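PDB 5TEA: inorganic pyrophosphatase from Neisseria gonorrhoeae, which probably catalyses the magnesium-dependent hydrolysis of inorganic pyrophosphate to two phosphate ions, working as a homohexamer. Local coordinates for residues G19-G24 / E169-I174; P62-F67 / V81-E86; T71-G76 / E110-I115; F105-E110 / G157-E162. All blocks are in the same frame, centred on the assembly; numbering follows the deposited sequence.

In the fold
The four contacts sample one mixed sheet, the core of the family fold, and what is built onto it. Interaction 1 ties the turn before strand 25-32 to helix 167-183, and its Ile174 CG1 packs on Ile115 CD1 of interaction 3 (3.9 Å). Interactions 2 and 4 each pair two strands of the sheet, their centres about 19 Å apart. Interaction 3 touches both, at the calcium site: its centre is about 11 Å from that of interaction 4, with which it shares Glu110, and about 16 Å from that of interaction 2, whose Leu82 N probably bonds to Ile115 O (2.8 Å). The side chain of Tyr65, a predicted substrate ligand, is about 6 Å from the calcium.

Interaction 1. Residues G19-G24 / E169-I174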
# COMPACT_ATOMS: atom_id res chain seq x y z
N GLY B 19 -13.13 -17.56 -26.00
CA GLY B 19 -12.20 -16.87 -26.86
C GLY B 19 -11.47 -17.77 -27.84
O GLY B 19 -11.97 -18.84 -28.21
N ASP B 20 -10.26 -17.37 -28.26
CA ASP B 20 -9.54 -18.03 -29.35
C ASP B 20 -8.61 -19.09 -28.77
O ASP B 20 -7.40 -18.92 -28.67
CB ASP B 20 -8.76 -16.99 -30.17
CG ASP B 20 -8.06 -17.60 -31.39
OD1 ASP B 20 -8.17 -18.81 -31.62
OD2 ASP B 20 -7.38 -16.84 -32.11
N VAL B 21 -9.21 -20.23 -28.40
CA VAL B 21 -8.44 -21.28 -27.72
C VAL B 21 -7.31 -21.77 -28.61
O VAL B 21 -6.15 -21.87 -28.17
CB VAL B 21 -9.37 -22.43 -27.29
CG1 VAL B 21 -8.56 -23.50 -26.56
CG2 VAL B 21 -10.50 -21.90 -26.43
N ASP B 22 -7.62 -22.08 -29.87
CA ASP B 22 -6.59 -22.54 -30.81
C ASP B 22 -5.46 -21.53 -30.95
O ASP B 22 -4.29 -21.90 -31.01
CB ASP B 22 -7.22 -22.82 -32.18
CG ASP B 22 -7.86 -24.20 -32.27
OD1 ASP B 22 -7.72 -24.99 -31.32
OD2 ASP B 22 -8.50 -24.49 -33.30
N GLY B 23 -5.79 -20.24 -31.00
CA GLY B 23 -4.75 -19.23 -31.09
C GLY B 23 -4.02 -18.95 -29.79
O GLY B 23 -3.03 -18.20 -29.80
N GLY B 24 -4.47 -19.52 -28.69
CA GLY B 24 -3.86 -19.31 -27.40
C GLY B 24 -4.16 -17.99 -26.74
O GLY B 24 -3.49 -17.63 -25.77
N GLU B 169 -0.73 -28.70 -24.12
CA GLU B 169 -1.49 -29.46 -23.12
C GLU B 169 -2.56 -28.58 -22.46
O GLU B 169 -3.67 -29.06 -22.20
CB GLU B 169 -0.56 -30.06 -22.05
CG GLU B 169 -1.34 -30.97 -21.06
CD GLU B 169 -0.47 -31.67 -20.00
OE1 GLU B 169 -1.01 -32.52 -19.26
OE2 GLU B 169 0.74 -31.38 -19.91
N ALA B 170 -2.23 -27.32 -22.18
CA ALA B 170 -3.23 -26.42 -21.59
C ALA B 170 -4.43 -26.24 -22.52
O ALA B 170 -5.57 -26.22 -22.06
CB ALA B 170 -2.60 -25.06 -21.27
N LYS B 171 -4.18 -26.13 -23.83
CA LYS B 171 -5.29 -26.00 -24.77
C LYS B 171 -6.18 -27.24 -24.76
O LYS B 171 -7.41 -27.13 -24.90
CB LYS B 171 -4.76 -25.77 -26.18
CG LYS B 171 -4.19 -24.38 -26.38
CD LYS B 171 -3.59 -24.24 -27.77
CE LYS B 171 -2.75 -22.97 -27.90
NZ LYS B 171 -2.04 -22.93 -29.21
N LYS B 172 -5.59 -28.42 -24.64
CA LYS B 172 -6.40 -29.63 -24.61
C LYS B 172 -7.31 -29.63 -23.39
O LYS B 172 -8.49 -29.98 -23.48
CB LYS B 172 -5.50 -30.86 -24.63
CG LYS B 172 -6.26 -32.18 -24.60
CD LYS B 172 -5.31 -33.36 -24.64
CE LYS B 172 -4.39 -33.36 -23.41
NZ LYS B 172 -5.16 -33.39 -22.13
N VAL B 173 -6.77 -29.22 -22.24
CA VAL B 173 -7.58 -29.11 -21.02
C VAL B 173 -8.72 -28.13 -21.21
O VAL B 173 -9.87 -28.42 -20.86
CB VAL B 173 -6.68 -28.70 -19.83
CG1 VAL B 173 -7.53 -28.36 -18.59
CG2 VAL B 173 -5.66 -29.80 -19.54
N ILE B 174 -8.44 -26.96 -21.80
CA ILE B 174 -9.48 -25.97 -22.06
C ILE B 174 -10.56 -26.55 -22.96
O ILE B 174 -11.76 -26.44 -22.68
CB ILE B 174 -8.88 -24.68 -22.65
CG1 ILE B 174 -7.97 -23.99 -21.62
CG2 ILE B 174 -9.99 -23.73 -23.05
CD1 ILE B 174 -7.06 -22.88 -22.22
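Lys171 NZ has two partners: it donates to the backbone Asp22 O at 3.1 Å and forms a salt bridge with Glu168 one turn earlier in its own helix. The acceptor belongs to a type I beta turn, Val21 to Gly24, that leads into strand 25-32, so the contact joins an N-terminal turn to the C-terminal helix 167-183 of the pyrophosphatase fold. The ammonium stands above the plane of the Asp22 carbonyl, 38° out of it. An extended chain beyond CG carries the charge there, and on the way its CD passes Val21 O at 3.5 Å. The methylenes thus lie against the turn while the charged tip goes on to the next carbonyl.

The turn has its own internal bracing. Gly24 N closes it by bonding to Val21 O, and Asp20 OD1 receives Gly23 N at 2.8 Å in an Asx motif, the donor lying well above the carboxylate plane. The carboxylate of Asp22 turns instead to Lys175, one helical turn beyond Lys171, in a second salt bridge. Two lysines of one helix therefore meet the same residue, one at its backbone and one at its side chain.

Beside these polar contacts sits a small apolar patch, where Val21 and Ile174 lie alongside each other, running in opposite senses. Ile174 CG2, anti to its backbone N, meets both methyls of the valine, CG1 at 3.8 Å and CG2 at 3.9 Å.

Interaction 2. Residues P62-F67 / V81-E86; sequences PTNYGF and VLLVTE
Asn64 ND2 reaches across to segment 81-86, at the end of strand 80-83 and just past it, and spends its amide hydrogens on two acceptors, Thr85 OG1 at 2.8 Å and the backbone Leu83 O at 3.0 Å. The hydroxyl lies almost in the amide plane, whereas the carbonyl is tilted 19° from it. Chi1 (-53°) sets CG beside the backbone N, anti to the carbonyl carbon, and chi2 (-76°) then turns the amide; the side chain crosses that of Thr85 at about a right angle. Leu83 O also takes a weak bond from Asn64 N, so one residue meets this carbonyl through both backbone and side chain.

In return Asn64 O accepts from Leu83 N and from Thr63 OG1, the latter at 2.7 Å, the two donors approaching from opposite faces of the carbonyl plane. Further along the antiparallel ladder, Gly66 and Val81 form a hydrogen-bonded pair with Gly66 N to Val81 O at 2.8 Å. Between these pairs Tyr65 and Leu82 make a non-hydrogen-bonded one. Their side chains share a face of the sheet, and Leu82 CD2 comes to Tyr65 CD1 at 3.7 Å.

A second shell fixes these groups. Tyr65 OH, of a predicted substrate ligand, makes a weak hydrogen bond with Lys114 NZ. Helix 137-149 packs over Thr63 and Leu82 through Ile143. Thr85 OG1 is also bonded to Gln87 O, and Asn64 OD1 receives Ala34 N and Leu89 N.

With both ends of its amide engaged, Asn64 has its flip state defined in a buried setting.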
# COMPACT_ATOMS: atom_id res chain seq x y z
N PRO B 62 -0.34 -16.38 -4.71
CA PRO B 62 0.92 -15.90 -5.30
C PRO B 62 0.75 -15.27 -6.67
O PRO B 62 1.67 -14.56 -7.11
CB PRO B 62 1.78 -17.18 -5.38
CG PRO B 62 0.76 -18.29 -5.54
CD PRO B 62 -0.42 -17.85 -4.71
N THR B 63 -0.36 -15.52 -7.36
CA THR B 63 -0.69 -14.88 -8.63
C THR B 63 -2.12 -14.39 -8.54
O THR B 63 -2.84 -14.73 -7.61
CB THR B 63 -0.58 -15.84 -9.82
OG1 THR B 63 -1.69 -16.75 -9.78
CG2 THR B 63 0.73 -16.63 -9.76
N ASN B 64 -2.56 -13.61 -9.53
CA ASN B 64 -3.99 -13.36 -9.62
C ASN B 64 -4.69 -14.69 -9.92
O ASN B 64 -4.09 -15.61 -10.48
CB ASN B 64 -4.30 -12.33 -10.71
CG ASN B 64 -3.51 -11.06 -10.54
OD1 ASN B 64 -3.81 -10.23 -9.66
ND2 ASN B 64 -2.50 -10.88 -11.38
N TYR B 65 -5.95 -14.78 -9.51
CA TYR B 65 -6.70 -16.02 -9.64
C TYR B 65 -8.01 -15.74 -10.36
O TYR B 65 -8.77 -14.86 -9.94
CB TYR B 65 -6.97 -16.63 -8.26
CG TYR B 65 -7.38 -18.08 -8.25
CD1 TYR B 65 -6.43 -19.10 -8.18
CD2 TYR B 65 -8.73 -18.44 -8.24
CE1 TYR B 65 -6.80 -20.42 -8.15
CE2 TYR B 65 -9.11 -19.78 -8.20
CZ TYR B 65 -8.14 -20.76 -8.15
OH TYR B 65 -8.49 -22.08 -8.09
N GLY B 66 -8.29 -16.46 -11.44
CA GLY B 66 -9.53 -16.23 -12.16
C GLY B 66 -10.13 -17.46 -12.80
O GLY B 66 -9.77 -18.58 -12.43
N PHE B 67 -11.02 -17.28 -13.77
CA PHE B 67 -11.60 -18.44 -14.45
C PHE B 67 -11.84 -18.11 -15.91
O PHE B 67 -11.84 -16.95 -16.33
CB PHE B 67 -12.90 -18.89 -13.79
CG PHE B 67 -14.06 -17.94 -13.99
CD1 PHE B 67 -14.22 -16.84 -13.14
CD2 PHE B 67 -15.00 -18.16 -14.98
CE1 PHE B 67 -15.30 -15.97 -13.30
CE2 PHE B 67 -16.07 -17.28 -15.15
CZ PHE B 67 -16.22 -16.19 -14.31
N VAL B 81 -7.76 -20.15 -13.45
CA VAL B 81 -6.67 -19.47 -14.14
C VAL B 81 -5.74 -18.85 -13.12
O VAL B 81 -6.19 -18.16 -12.20
CB VAL B 81 -7.19 -18.37 -15.09
CG1 VAL B 81 -6.00 -17.62 -15.73
CG2 VAL B 81 -8.09 -18.96 -16.17
N LEU B 82 -4.43 -19.11 -13.27
CA LEU B 82 -3.37 -18.39 -12.60
C LEU B 82 -2.87 -17.32 -13.58
O LEU B 82 -2.23 -17.65 -14.59
CB LEU B 82 -2.24 -19.34 -12.19
CG LEU B 82 -2.72 -20.57 -11.40
CD1 LEU B 82 -1.53 -21.43 -10.98
CD2 LEU B 82 -3.52 -20.15 -10.16
N LEU B 83 -3.17 -16.05 -13.30
CA LEU B 83 -2.82 -14.94 -14.18
C LEU B 83 -1.68 -14.17 -13.54
O LEU B 83 -1.84 -13.59 -12.46
CB LEU B 83 -4.02 -14.03 -14.41
CG LEU B 83 -3.75 -12.80 -15.28
CD1 LEU B 83 -3.62 -13.22 -16.74
CD2 LEU B 83 -4.85 -11.76 -15.09
N VAL B 84 -0.53 -14.17 -14.20
CA VAL B 84 0.70 -13.60 -13.66
C VAL B 84 0.86 -12.18 -14.16
O VAL B 84 0.88 -11.94 -15.37
CB VAL B 84 1.92 -14.46 -14.03
CG1 VAL B 84 3.22 -13.81 -13.55
CG2 VAL B 84 1.75 -15.89 -13.46
N THR B 85 0.97 -11.22 -13.24
CA THR B 85 1.23 -9.83 -13.56
C THR B 85 2.24 -9.29 -12.55
O THR B 85 2.43 -9.86 -11.48
CB THR B 85 -0.03 -8.94 -13.49
OG1 THR B 85 -0.57 -8.98 -12.16
CG2 THR B 85 -1.11 -9.36 -14.49
N GLU B 86 2.85 -8.16 -12.89
CA GLU B 86 3.74 -7.50 -11.94
C GLU B 86 2.97 -6.85 -10.79
O GLU B 86 3.39 -6.91 -9.63
CB GLU B 86 4.62 -6.47 -12.66
CG GLU B 86 5.84 -7.06 -13.40
CD GLU B 86 5.57 -7.46 -14.87
OE1 GLU B 86 4.89 -6.71 -15.62
OE2 GLU B 86 6.09 -8.53 -15.28

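Interaction 3. Residues T71-G76 / E110-I115; sequences TLDEDG and EVDDKI. With CA (calcium ion), chain I.
Asp73 OD2 and Asp112 OD1 converge on one calcium ion, at 2.4 and 2.3 Å, and this is the tight part of a contact that joins the acidic loop 71-76 to strand 110-119. The two oxygens are 2.9 Å apart, a spacing to be expected of neighbouring ligands that share one cation; the pair is not hydrogen-bonded. Their side chains cross at about a right angle, with the carboxylate planes 77° apart. CG of Asp112 is anti to the backbone N (chi1 -167°), and chi2 (24°) sets the turn of the carboxylate. Asp77 OD2, Asp80 OD2 and the backbone Glu78 O complete the protein ligands, and two waters bind as well, one of which donates to Asp113 O at 2.6 Å.

Toward solvent the packing is looser. Asp75 CB is 4.2 Å from Glu110 OE2, with no bond between the residues, and Asp75 OD1 is buried by the contact without a partner in the model.

On the strand side, Lys114 NZ forms a salt bridge with Asp112 OD2 and also donates to Asp112 O and to Asp80. Across the interface, then, carboxylates that would be expected to repel are bridged by calcium, in a site whose predicted natural occupant is magnesium.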
# COMPACT_ATOMS: atom_id res chain seq x y z
N THR B 71 -16.68 -22.79 -19.31
CA THR B 71 -15.90 -24.01 -19.17
C THR B 71 -16.32 -24.70 -17.87
O THR B 71 -16.82 -24.06 -16.94
CB THR B 71 -14.39 -23.73 -19.15
OG1 THR B 71 -14.07 -22.88 -18.05
CG2 THR B 71 -13.93 -23.04 -20.46
N LEU B 72 -16.09 -26.02 -17.81
CA LEU B 72 -16.39 -26.80 -16.62
C LEU B 72 -15.29 -27.82 -16.36
O LEU B 72 -14.91 -28.57 -17.26
CB LEU B 72 -17.72 -27.55 -16.76
CG LEU B 72 -19.04 -26.79 -16.70
CD1 LEU B 72 -20.20 -27.78 -16.68
CD2 LEU B 72 -19.09 -25.88 -15.48
N ASP B 73 -14.81 -27.87 -15.12
CA ASP B 73 -14.07 -29.03 -14.62
C ASP B 73 -14.97 -30.26 -14.61
O ASP B 73 -16.20 -30.17 -14.69
CB ASP B 73 -13.58 -28.79 -13.19
CG ASP B 73 -12.17 -28.27 -13.13
OD1 ASP B 73 -11.43 -28.32 -14.13
OD2 ASP B 73 -11.79 -27.82 -12.03
N GLU B 74 -14.34 -31.43 -14.47
CA GLU B 74 -15.07 -32.70 -14.49
C GLU B 74 -16.07 -32.82 -13.35
O GLU B 74 -16.99 -33.64 -13.43
CB GLU B 74 -14.09 -33.88 -14.46
N ASP B 75 -15.92 -32.01 -12.29
CA ASP B 75 -16.83 -32.01 -11.15
C ASP B 75 -17.90 -30.92 -11.23
O ASP B 75 -18.74 -30.85 -10.33
CB ASP B 75 -16.04 -31.81 -9.86
CG ASP B 75 -15.36 -30.47 -9.81
OD1 ASP B 75 -14.47 -30.25 -10.66
OD2 ASP B 75 -15.73 -29.62 -8.97
N GLY B 76 -17.87 -30.06 -12.25
CA GLY B 76 -18.75 -28.91 -12.32
C GLY B 76 -18.14 -27.60 -11.86
O GLY B 76 -18.83 -26.57 -11.88
N GLU B 110 -10.12 -34.90 -6.82
CA GLU B 110 -10.63 -34.51 -8.12
C GLU B 110 -9.56 -33.78 -8.91
O GLU B 110 -8.71 -33.09 -8.33
CB GLU B 110 -11.87 -33.60 -8.00
CG GLU B 110 -13.04 -34.20 -7.20
CD GLU B 110 -13.97 -35.03 -8.05
OE1 GLU B 110 -15.02 -35.46 -7.53
OE2 GLU B 110 -13.66 -35.24 -9.24
N VAL B 111 -9.61 -33.90 -10.23
CA VAL B 111 -8.76 -33.08 -11.08
C VAL B 111 -9.21 -31.63 -10.95
O VAL B 111 -10.40 -31.33 -11.03
CB VAL B 111 -8.83 -33.56 -12.54
CG1 VAL B 111 -8.02 -32.62 -13.46
CG2 VAL B 111 -8.33 -35.01 -12.65
N ASP B 112 -8.25 -30.72 -10.74
CA ASP B 112 -8.56 -29.30 -10.59
C ASP B 112 -7.44 -28.47 -11.22
O ASP B 112 -6.80 -27.64 -10.58
CB ASP B 112 -8.76 -28.94 -9.12
CG ASP B 112 -9.38 -27.57 -8.93
OD1 ASP B 112 -10.06 -27.09 -9.86
OD2 ASP B 112 -9.18 -26.96 -7.86
N ASP B 113 -7.22 -28.70 -12.52
CA ASP B 113 -6.12 -28.05 -13.23
C ASP B 113 -6.32 -26.54 -13.28
O ASP B 113 -7.45 -26.04 -13.23
CB ASP B 113 -6.02 -28.57 -14.67
CG ASP B 113 -5.71 -30.05 -14.75
OD1 ASP B 113 -5.10 -30.58 -13.80
OD2 ASP B 113 -6.08 -30.68 -15.78
N LYS B 114 -5.22 -25.81 -13.42
CA LYS B 114 -5.24 -24.36 -13.48
C LYS B 114 -4.39 -23.89 -14.66
O LYS B 114 -3.21 -24.23 -14.76
CB LYS B 114 -4.75 -23.76 -12.15
CG LYS B 114 -5.44 -24.46 -10.97
CD LYS B 114 -5.50 -23.65 -9.71
CE LYS B 114 -5.98 -24.53 -8.56
NZ LYS B 114 -7.36 -25.04 -8.80
N ILE B 115 -5.02 -23.16 -15.57
CA ILE B 115 -4.34 -22.66 -16.77
C ILE B 115 -3.47 -21.48 -16.35
O ILE B 115 -3.93 -20.61 -15.60
CB ILE B 115 -5.36 -22.24 -17.83
CG1 ILE B 115 -6.41 -23.34 -18.04
CG2 ILE B 115 -4.67 -21.90 -19.16
CD1 ILE B 115 -5.76 -24.67 -18.50
CA CA I . -11.58 -25.77 -10.89
O HOH W 1 -10.03 -25.89 -12.72
O HOH W 2 -11.42 -24.85 -9.12

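Interaction 4. Residues F105-E110 / G157-E162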
# COMPACT_ATOMS: atom_id res chain seq x y z
N PHE B 105 -3.21 -30.43 -11.42
CA PHE B 105 -3.42 -30.30 -9.98
C PHE B 105 -4.57 -31.19 -9.55
O PHE B 105 -5.60 -31.28 -10.24
CB PHE B 105 -3.70 -28.84 -9.63
CG PHE B 105 -3.79 -28.56 -8.15
CD1 PHE B 105 -2.69 -28.74 -7.32
CD2 PHE B 105 -4.96 -28.06 -7.61
CE1 PHE B 105 -2.78 -28.47 -5.95
CE2 PHE B 105 -5.06 -27.76 -6.25
CZ PHE B 105 -3.97 -27.96 -5.42
N VAL B 106 -4.40 -31.83 -8.41
CA VAL B 106 -5.43 -32.67 -7.82
C VAL B 106 -5.78 -32.07 -6.47
O VAL B 106 -4.88 -31.78 -5.66
CB VAL B 106 -4.96 -34.13 -7.69
CG1 VAL B 106 -6.00 -34.96 -6.95
CG2 VAL B 106 -4.70 -34.71 -9.09
N ASP B 107 -7.07 -31.86 -6.24
CA ASP B 107 -7.58 -31.21 -5.04
C ASP B 107 -8.72 -32.07 -4.55
O ASP B 107 -9.73 -32.23 -5.25
CB ASP B 107 -8.06 -29.79 -5.37
CG ASP B 107 -8.42 -28.97 -4.15
OD1 ASP B 107 -8.65 -29.53 -3.06
OD2 ASP B 107 -8.49 -27.73 -4.28
N ASP B 108 -8.55 -32.67 -3.36
CA ASP B 108 -9.60 -33.44 -2.70
C ASP B 108 -10.10 -34.60 -3.56
O ASP B 108 -11.30 -34.92 -3.57
CB ASP B 108 -10.76 -32.53 -2.27
CG ASP B 108 -11.65 -33.17 -1.22
OD1 ASP B 108 -11.13 -33.89 -0.33
OD2 ASP B 108 -12.88 -32.94 -1.27
N GLY B 109 -9.18 -35.28 -4.23
CA GLY B 109 -9.56 -36.45 -5.01
C GLY B 109 -10.12 -36.15 -6.39
O GLY B 109 -10.60 -37.08 -7.06
N GLU B 110 -10.12 -34.90 -6.82
CA GLU B 110 -10.63 -34.51 -8.12
C GLU B 110 -9.56 -33.78 -8.91
O GLU B 110 -8.71 -33.09 -8.33
CB GLU B 110 -11.87 -33.60 -8.00
CG GLU B 110 -13.04 -34.20 -7.20
CD GLU B 110 -13.97 -35.03 -8.05
OE1 GLU B 110 -15.02 -35.46 -7.53
OE2 GLU B 110 -13.66 -35.24 -9.24
N GLY B 157 -7.87 -33.54 2.35
CA GLY B 157 -7.69 -34.26 1.10
C GLY B 157 -6.43 -33.81 0.41
O GLY B 157 -5.79 -32.83 0.81
N THR B 158 -6.08 -34.53 -0.65
CA THR B 158 -4.88 -34.22 -1.41
C THR B 158 -4.93 -32.78 -1.92
O THR B 158 -5.99 -32.27 -2.28
CB THR B 158 -4.76 -35.20 -2.59
OG1 THR B 158 -4.44 -36.51 -2.09
CG2 THR B 158 -3.68 -34.74 -3.57
N THR B 159 -3.77 -32.11 -1.85
CA THR B 159 -3.49 -30.88 -2.59
C THR B 159 -2.14 -31.15 -3.25
O THR B 159 -1.10 -31.02 -2.59
CB THR B 159 -3.43 -29.63 -1.70
OG1 THR B 159 -2.47 -29.81 -0.64
CG2 THR B 159 -4.80 -29.32 -1.08
N LYS B 160 -2.13 -31.53 -4.53
CA LYS B 160 -0.90 -32.00 -5.15
C LYS B 160 -0.76 -31.48 -6.56
O LYS B 160 -1.60 -31.77 -7.42
CB LYS B 160 -0.83 -33.53 -5.17
CG LYS B 160 0.45 -34.08 -5.78
CD LYS B 160 1.68 -33.48 -5.10
CE LYS B 160 2.97 -34.16 -5.55
NZ LYS B 160 4.17 -33.50 -4.95
N VAL B 161 0.32 -30.74 -6.80
CA VAL B 161 0.71 -30.38 -8.16
C VAL B 161 1.42 -31.57 -8.79
O VAL B 161 2.49 -31.98 -8.33
CB VAL B 161 1.61 -29.13 -8.17
CG1 VAL B 161 2.06 -28.84 -9.61
CG2 VAL B 161 0.87 -27.92 -7.53
N GLU B 162 0.82 -32.12 -9.85
CA GLU B 162 1.30 -33.36 -10.46
C GLU B 162 2.36 -33.11 -11.51
O GLU B 162 3.26 -33.94 -11.67
CB GLU B 162 0.14 -34.12 -11.10
CG GLU B 162 -0.99 -34.45 -10.14
CD GLU B 162 -0.64 -35.59 -9.18
OE1 GLU B 162 0.51 -36.07 -9.20
OE2 GLU B 162 -1.52 -36.00 -8.41
O HOH W 3 -8.22 -30.67 -0.74
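An antiparallel ladder joins strand 94-107 to strand 159-165 where the first strand ends in a type I' turn, Asp107 to Glu110, leading into strand 110-119. Phe105 CD1 touches Val161 CG2 at 3.7 Å on one face of the sheet, where the ring extends alongside Thr159, the two side chains pointing the same way. CG is anti to the backbone N (chi1 -174°), and CD1 lies 3.2 Å from Lys160 O; Val161 CA lies at the ring edge, in its plane.

On the other face Val106 CG2 meets Glu162 OE2 at 3.5 Å, where the bent glutamate chain crosses the valine obliquely. Val106 and Lys160 exchange two backbone bonds, and Asp108 N extends the ladder to Thr158 O with a nearly straight bond (2.8 Å, 172°). A water donating to both Asp107 OD1, at 2.6 Å, and Thr158 O bridges the two segments.

Thr159 OG1 turns to Asn148 O, linking the edge to the end of helix 137-149. Asp107 lies close to Tyr150, a predicted substrate ligand, and to Asp112 of the calcium site. The strands form a hairpin, 94-107 and 110-119 joined by the type I' turn, with 159-165 added antiparallel to the first strand.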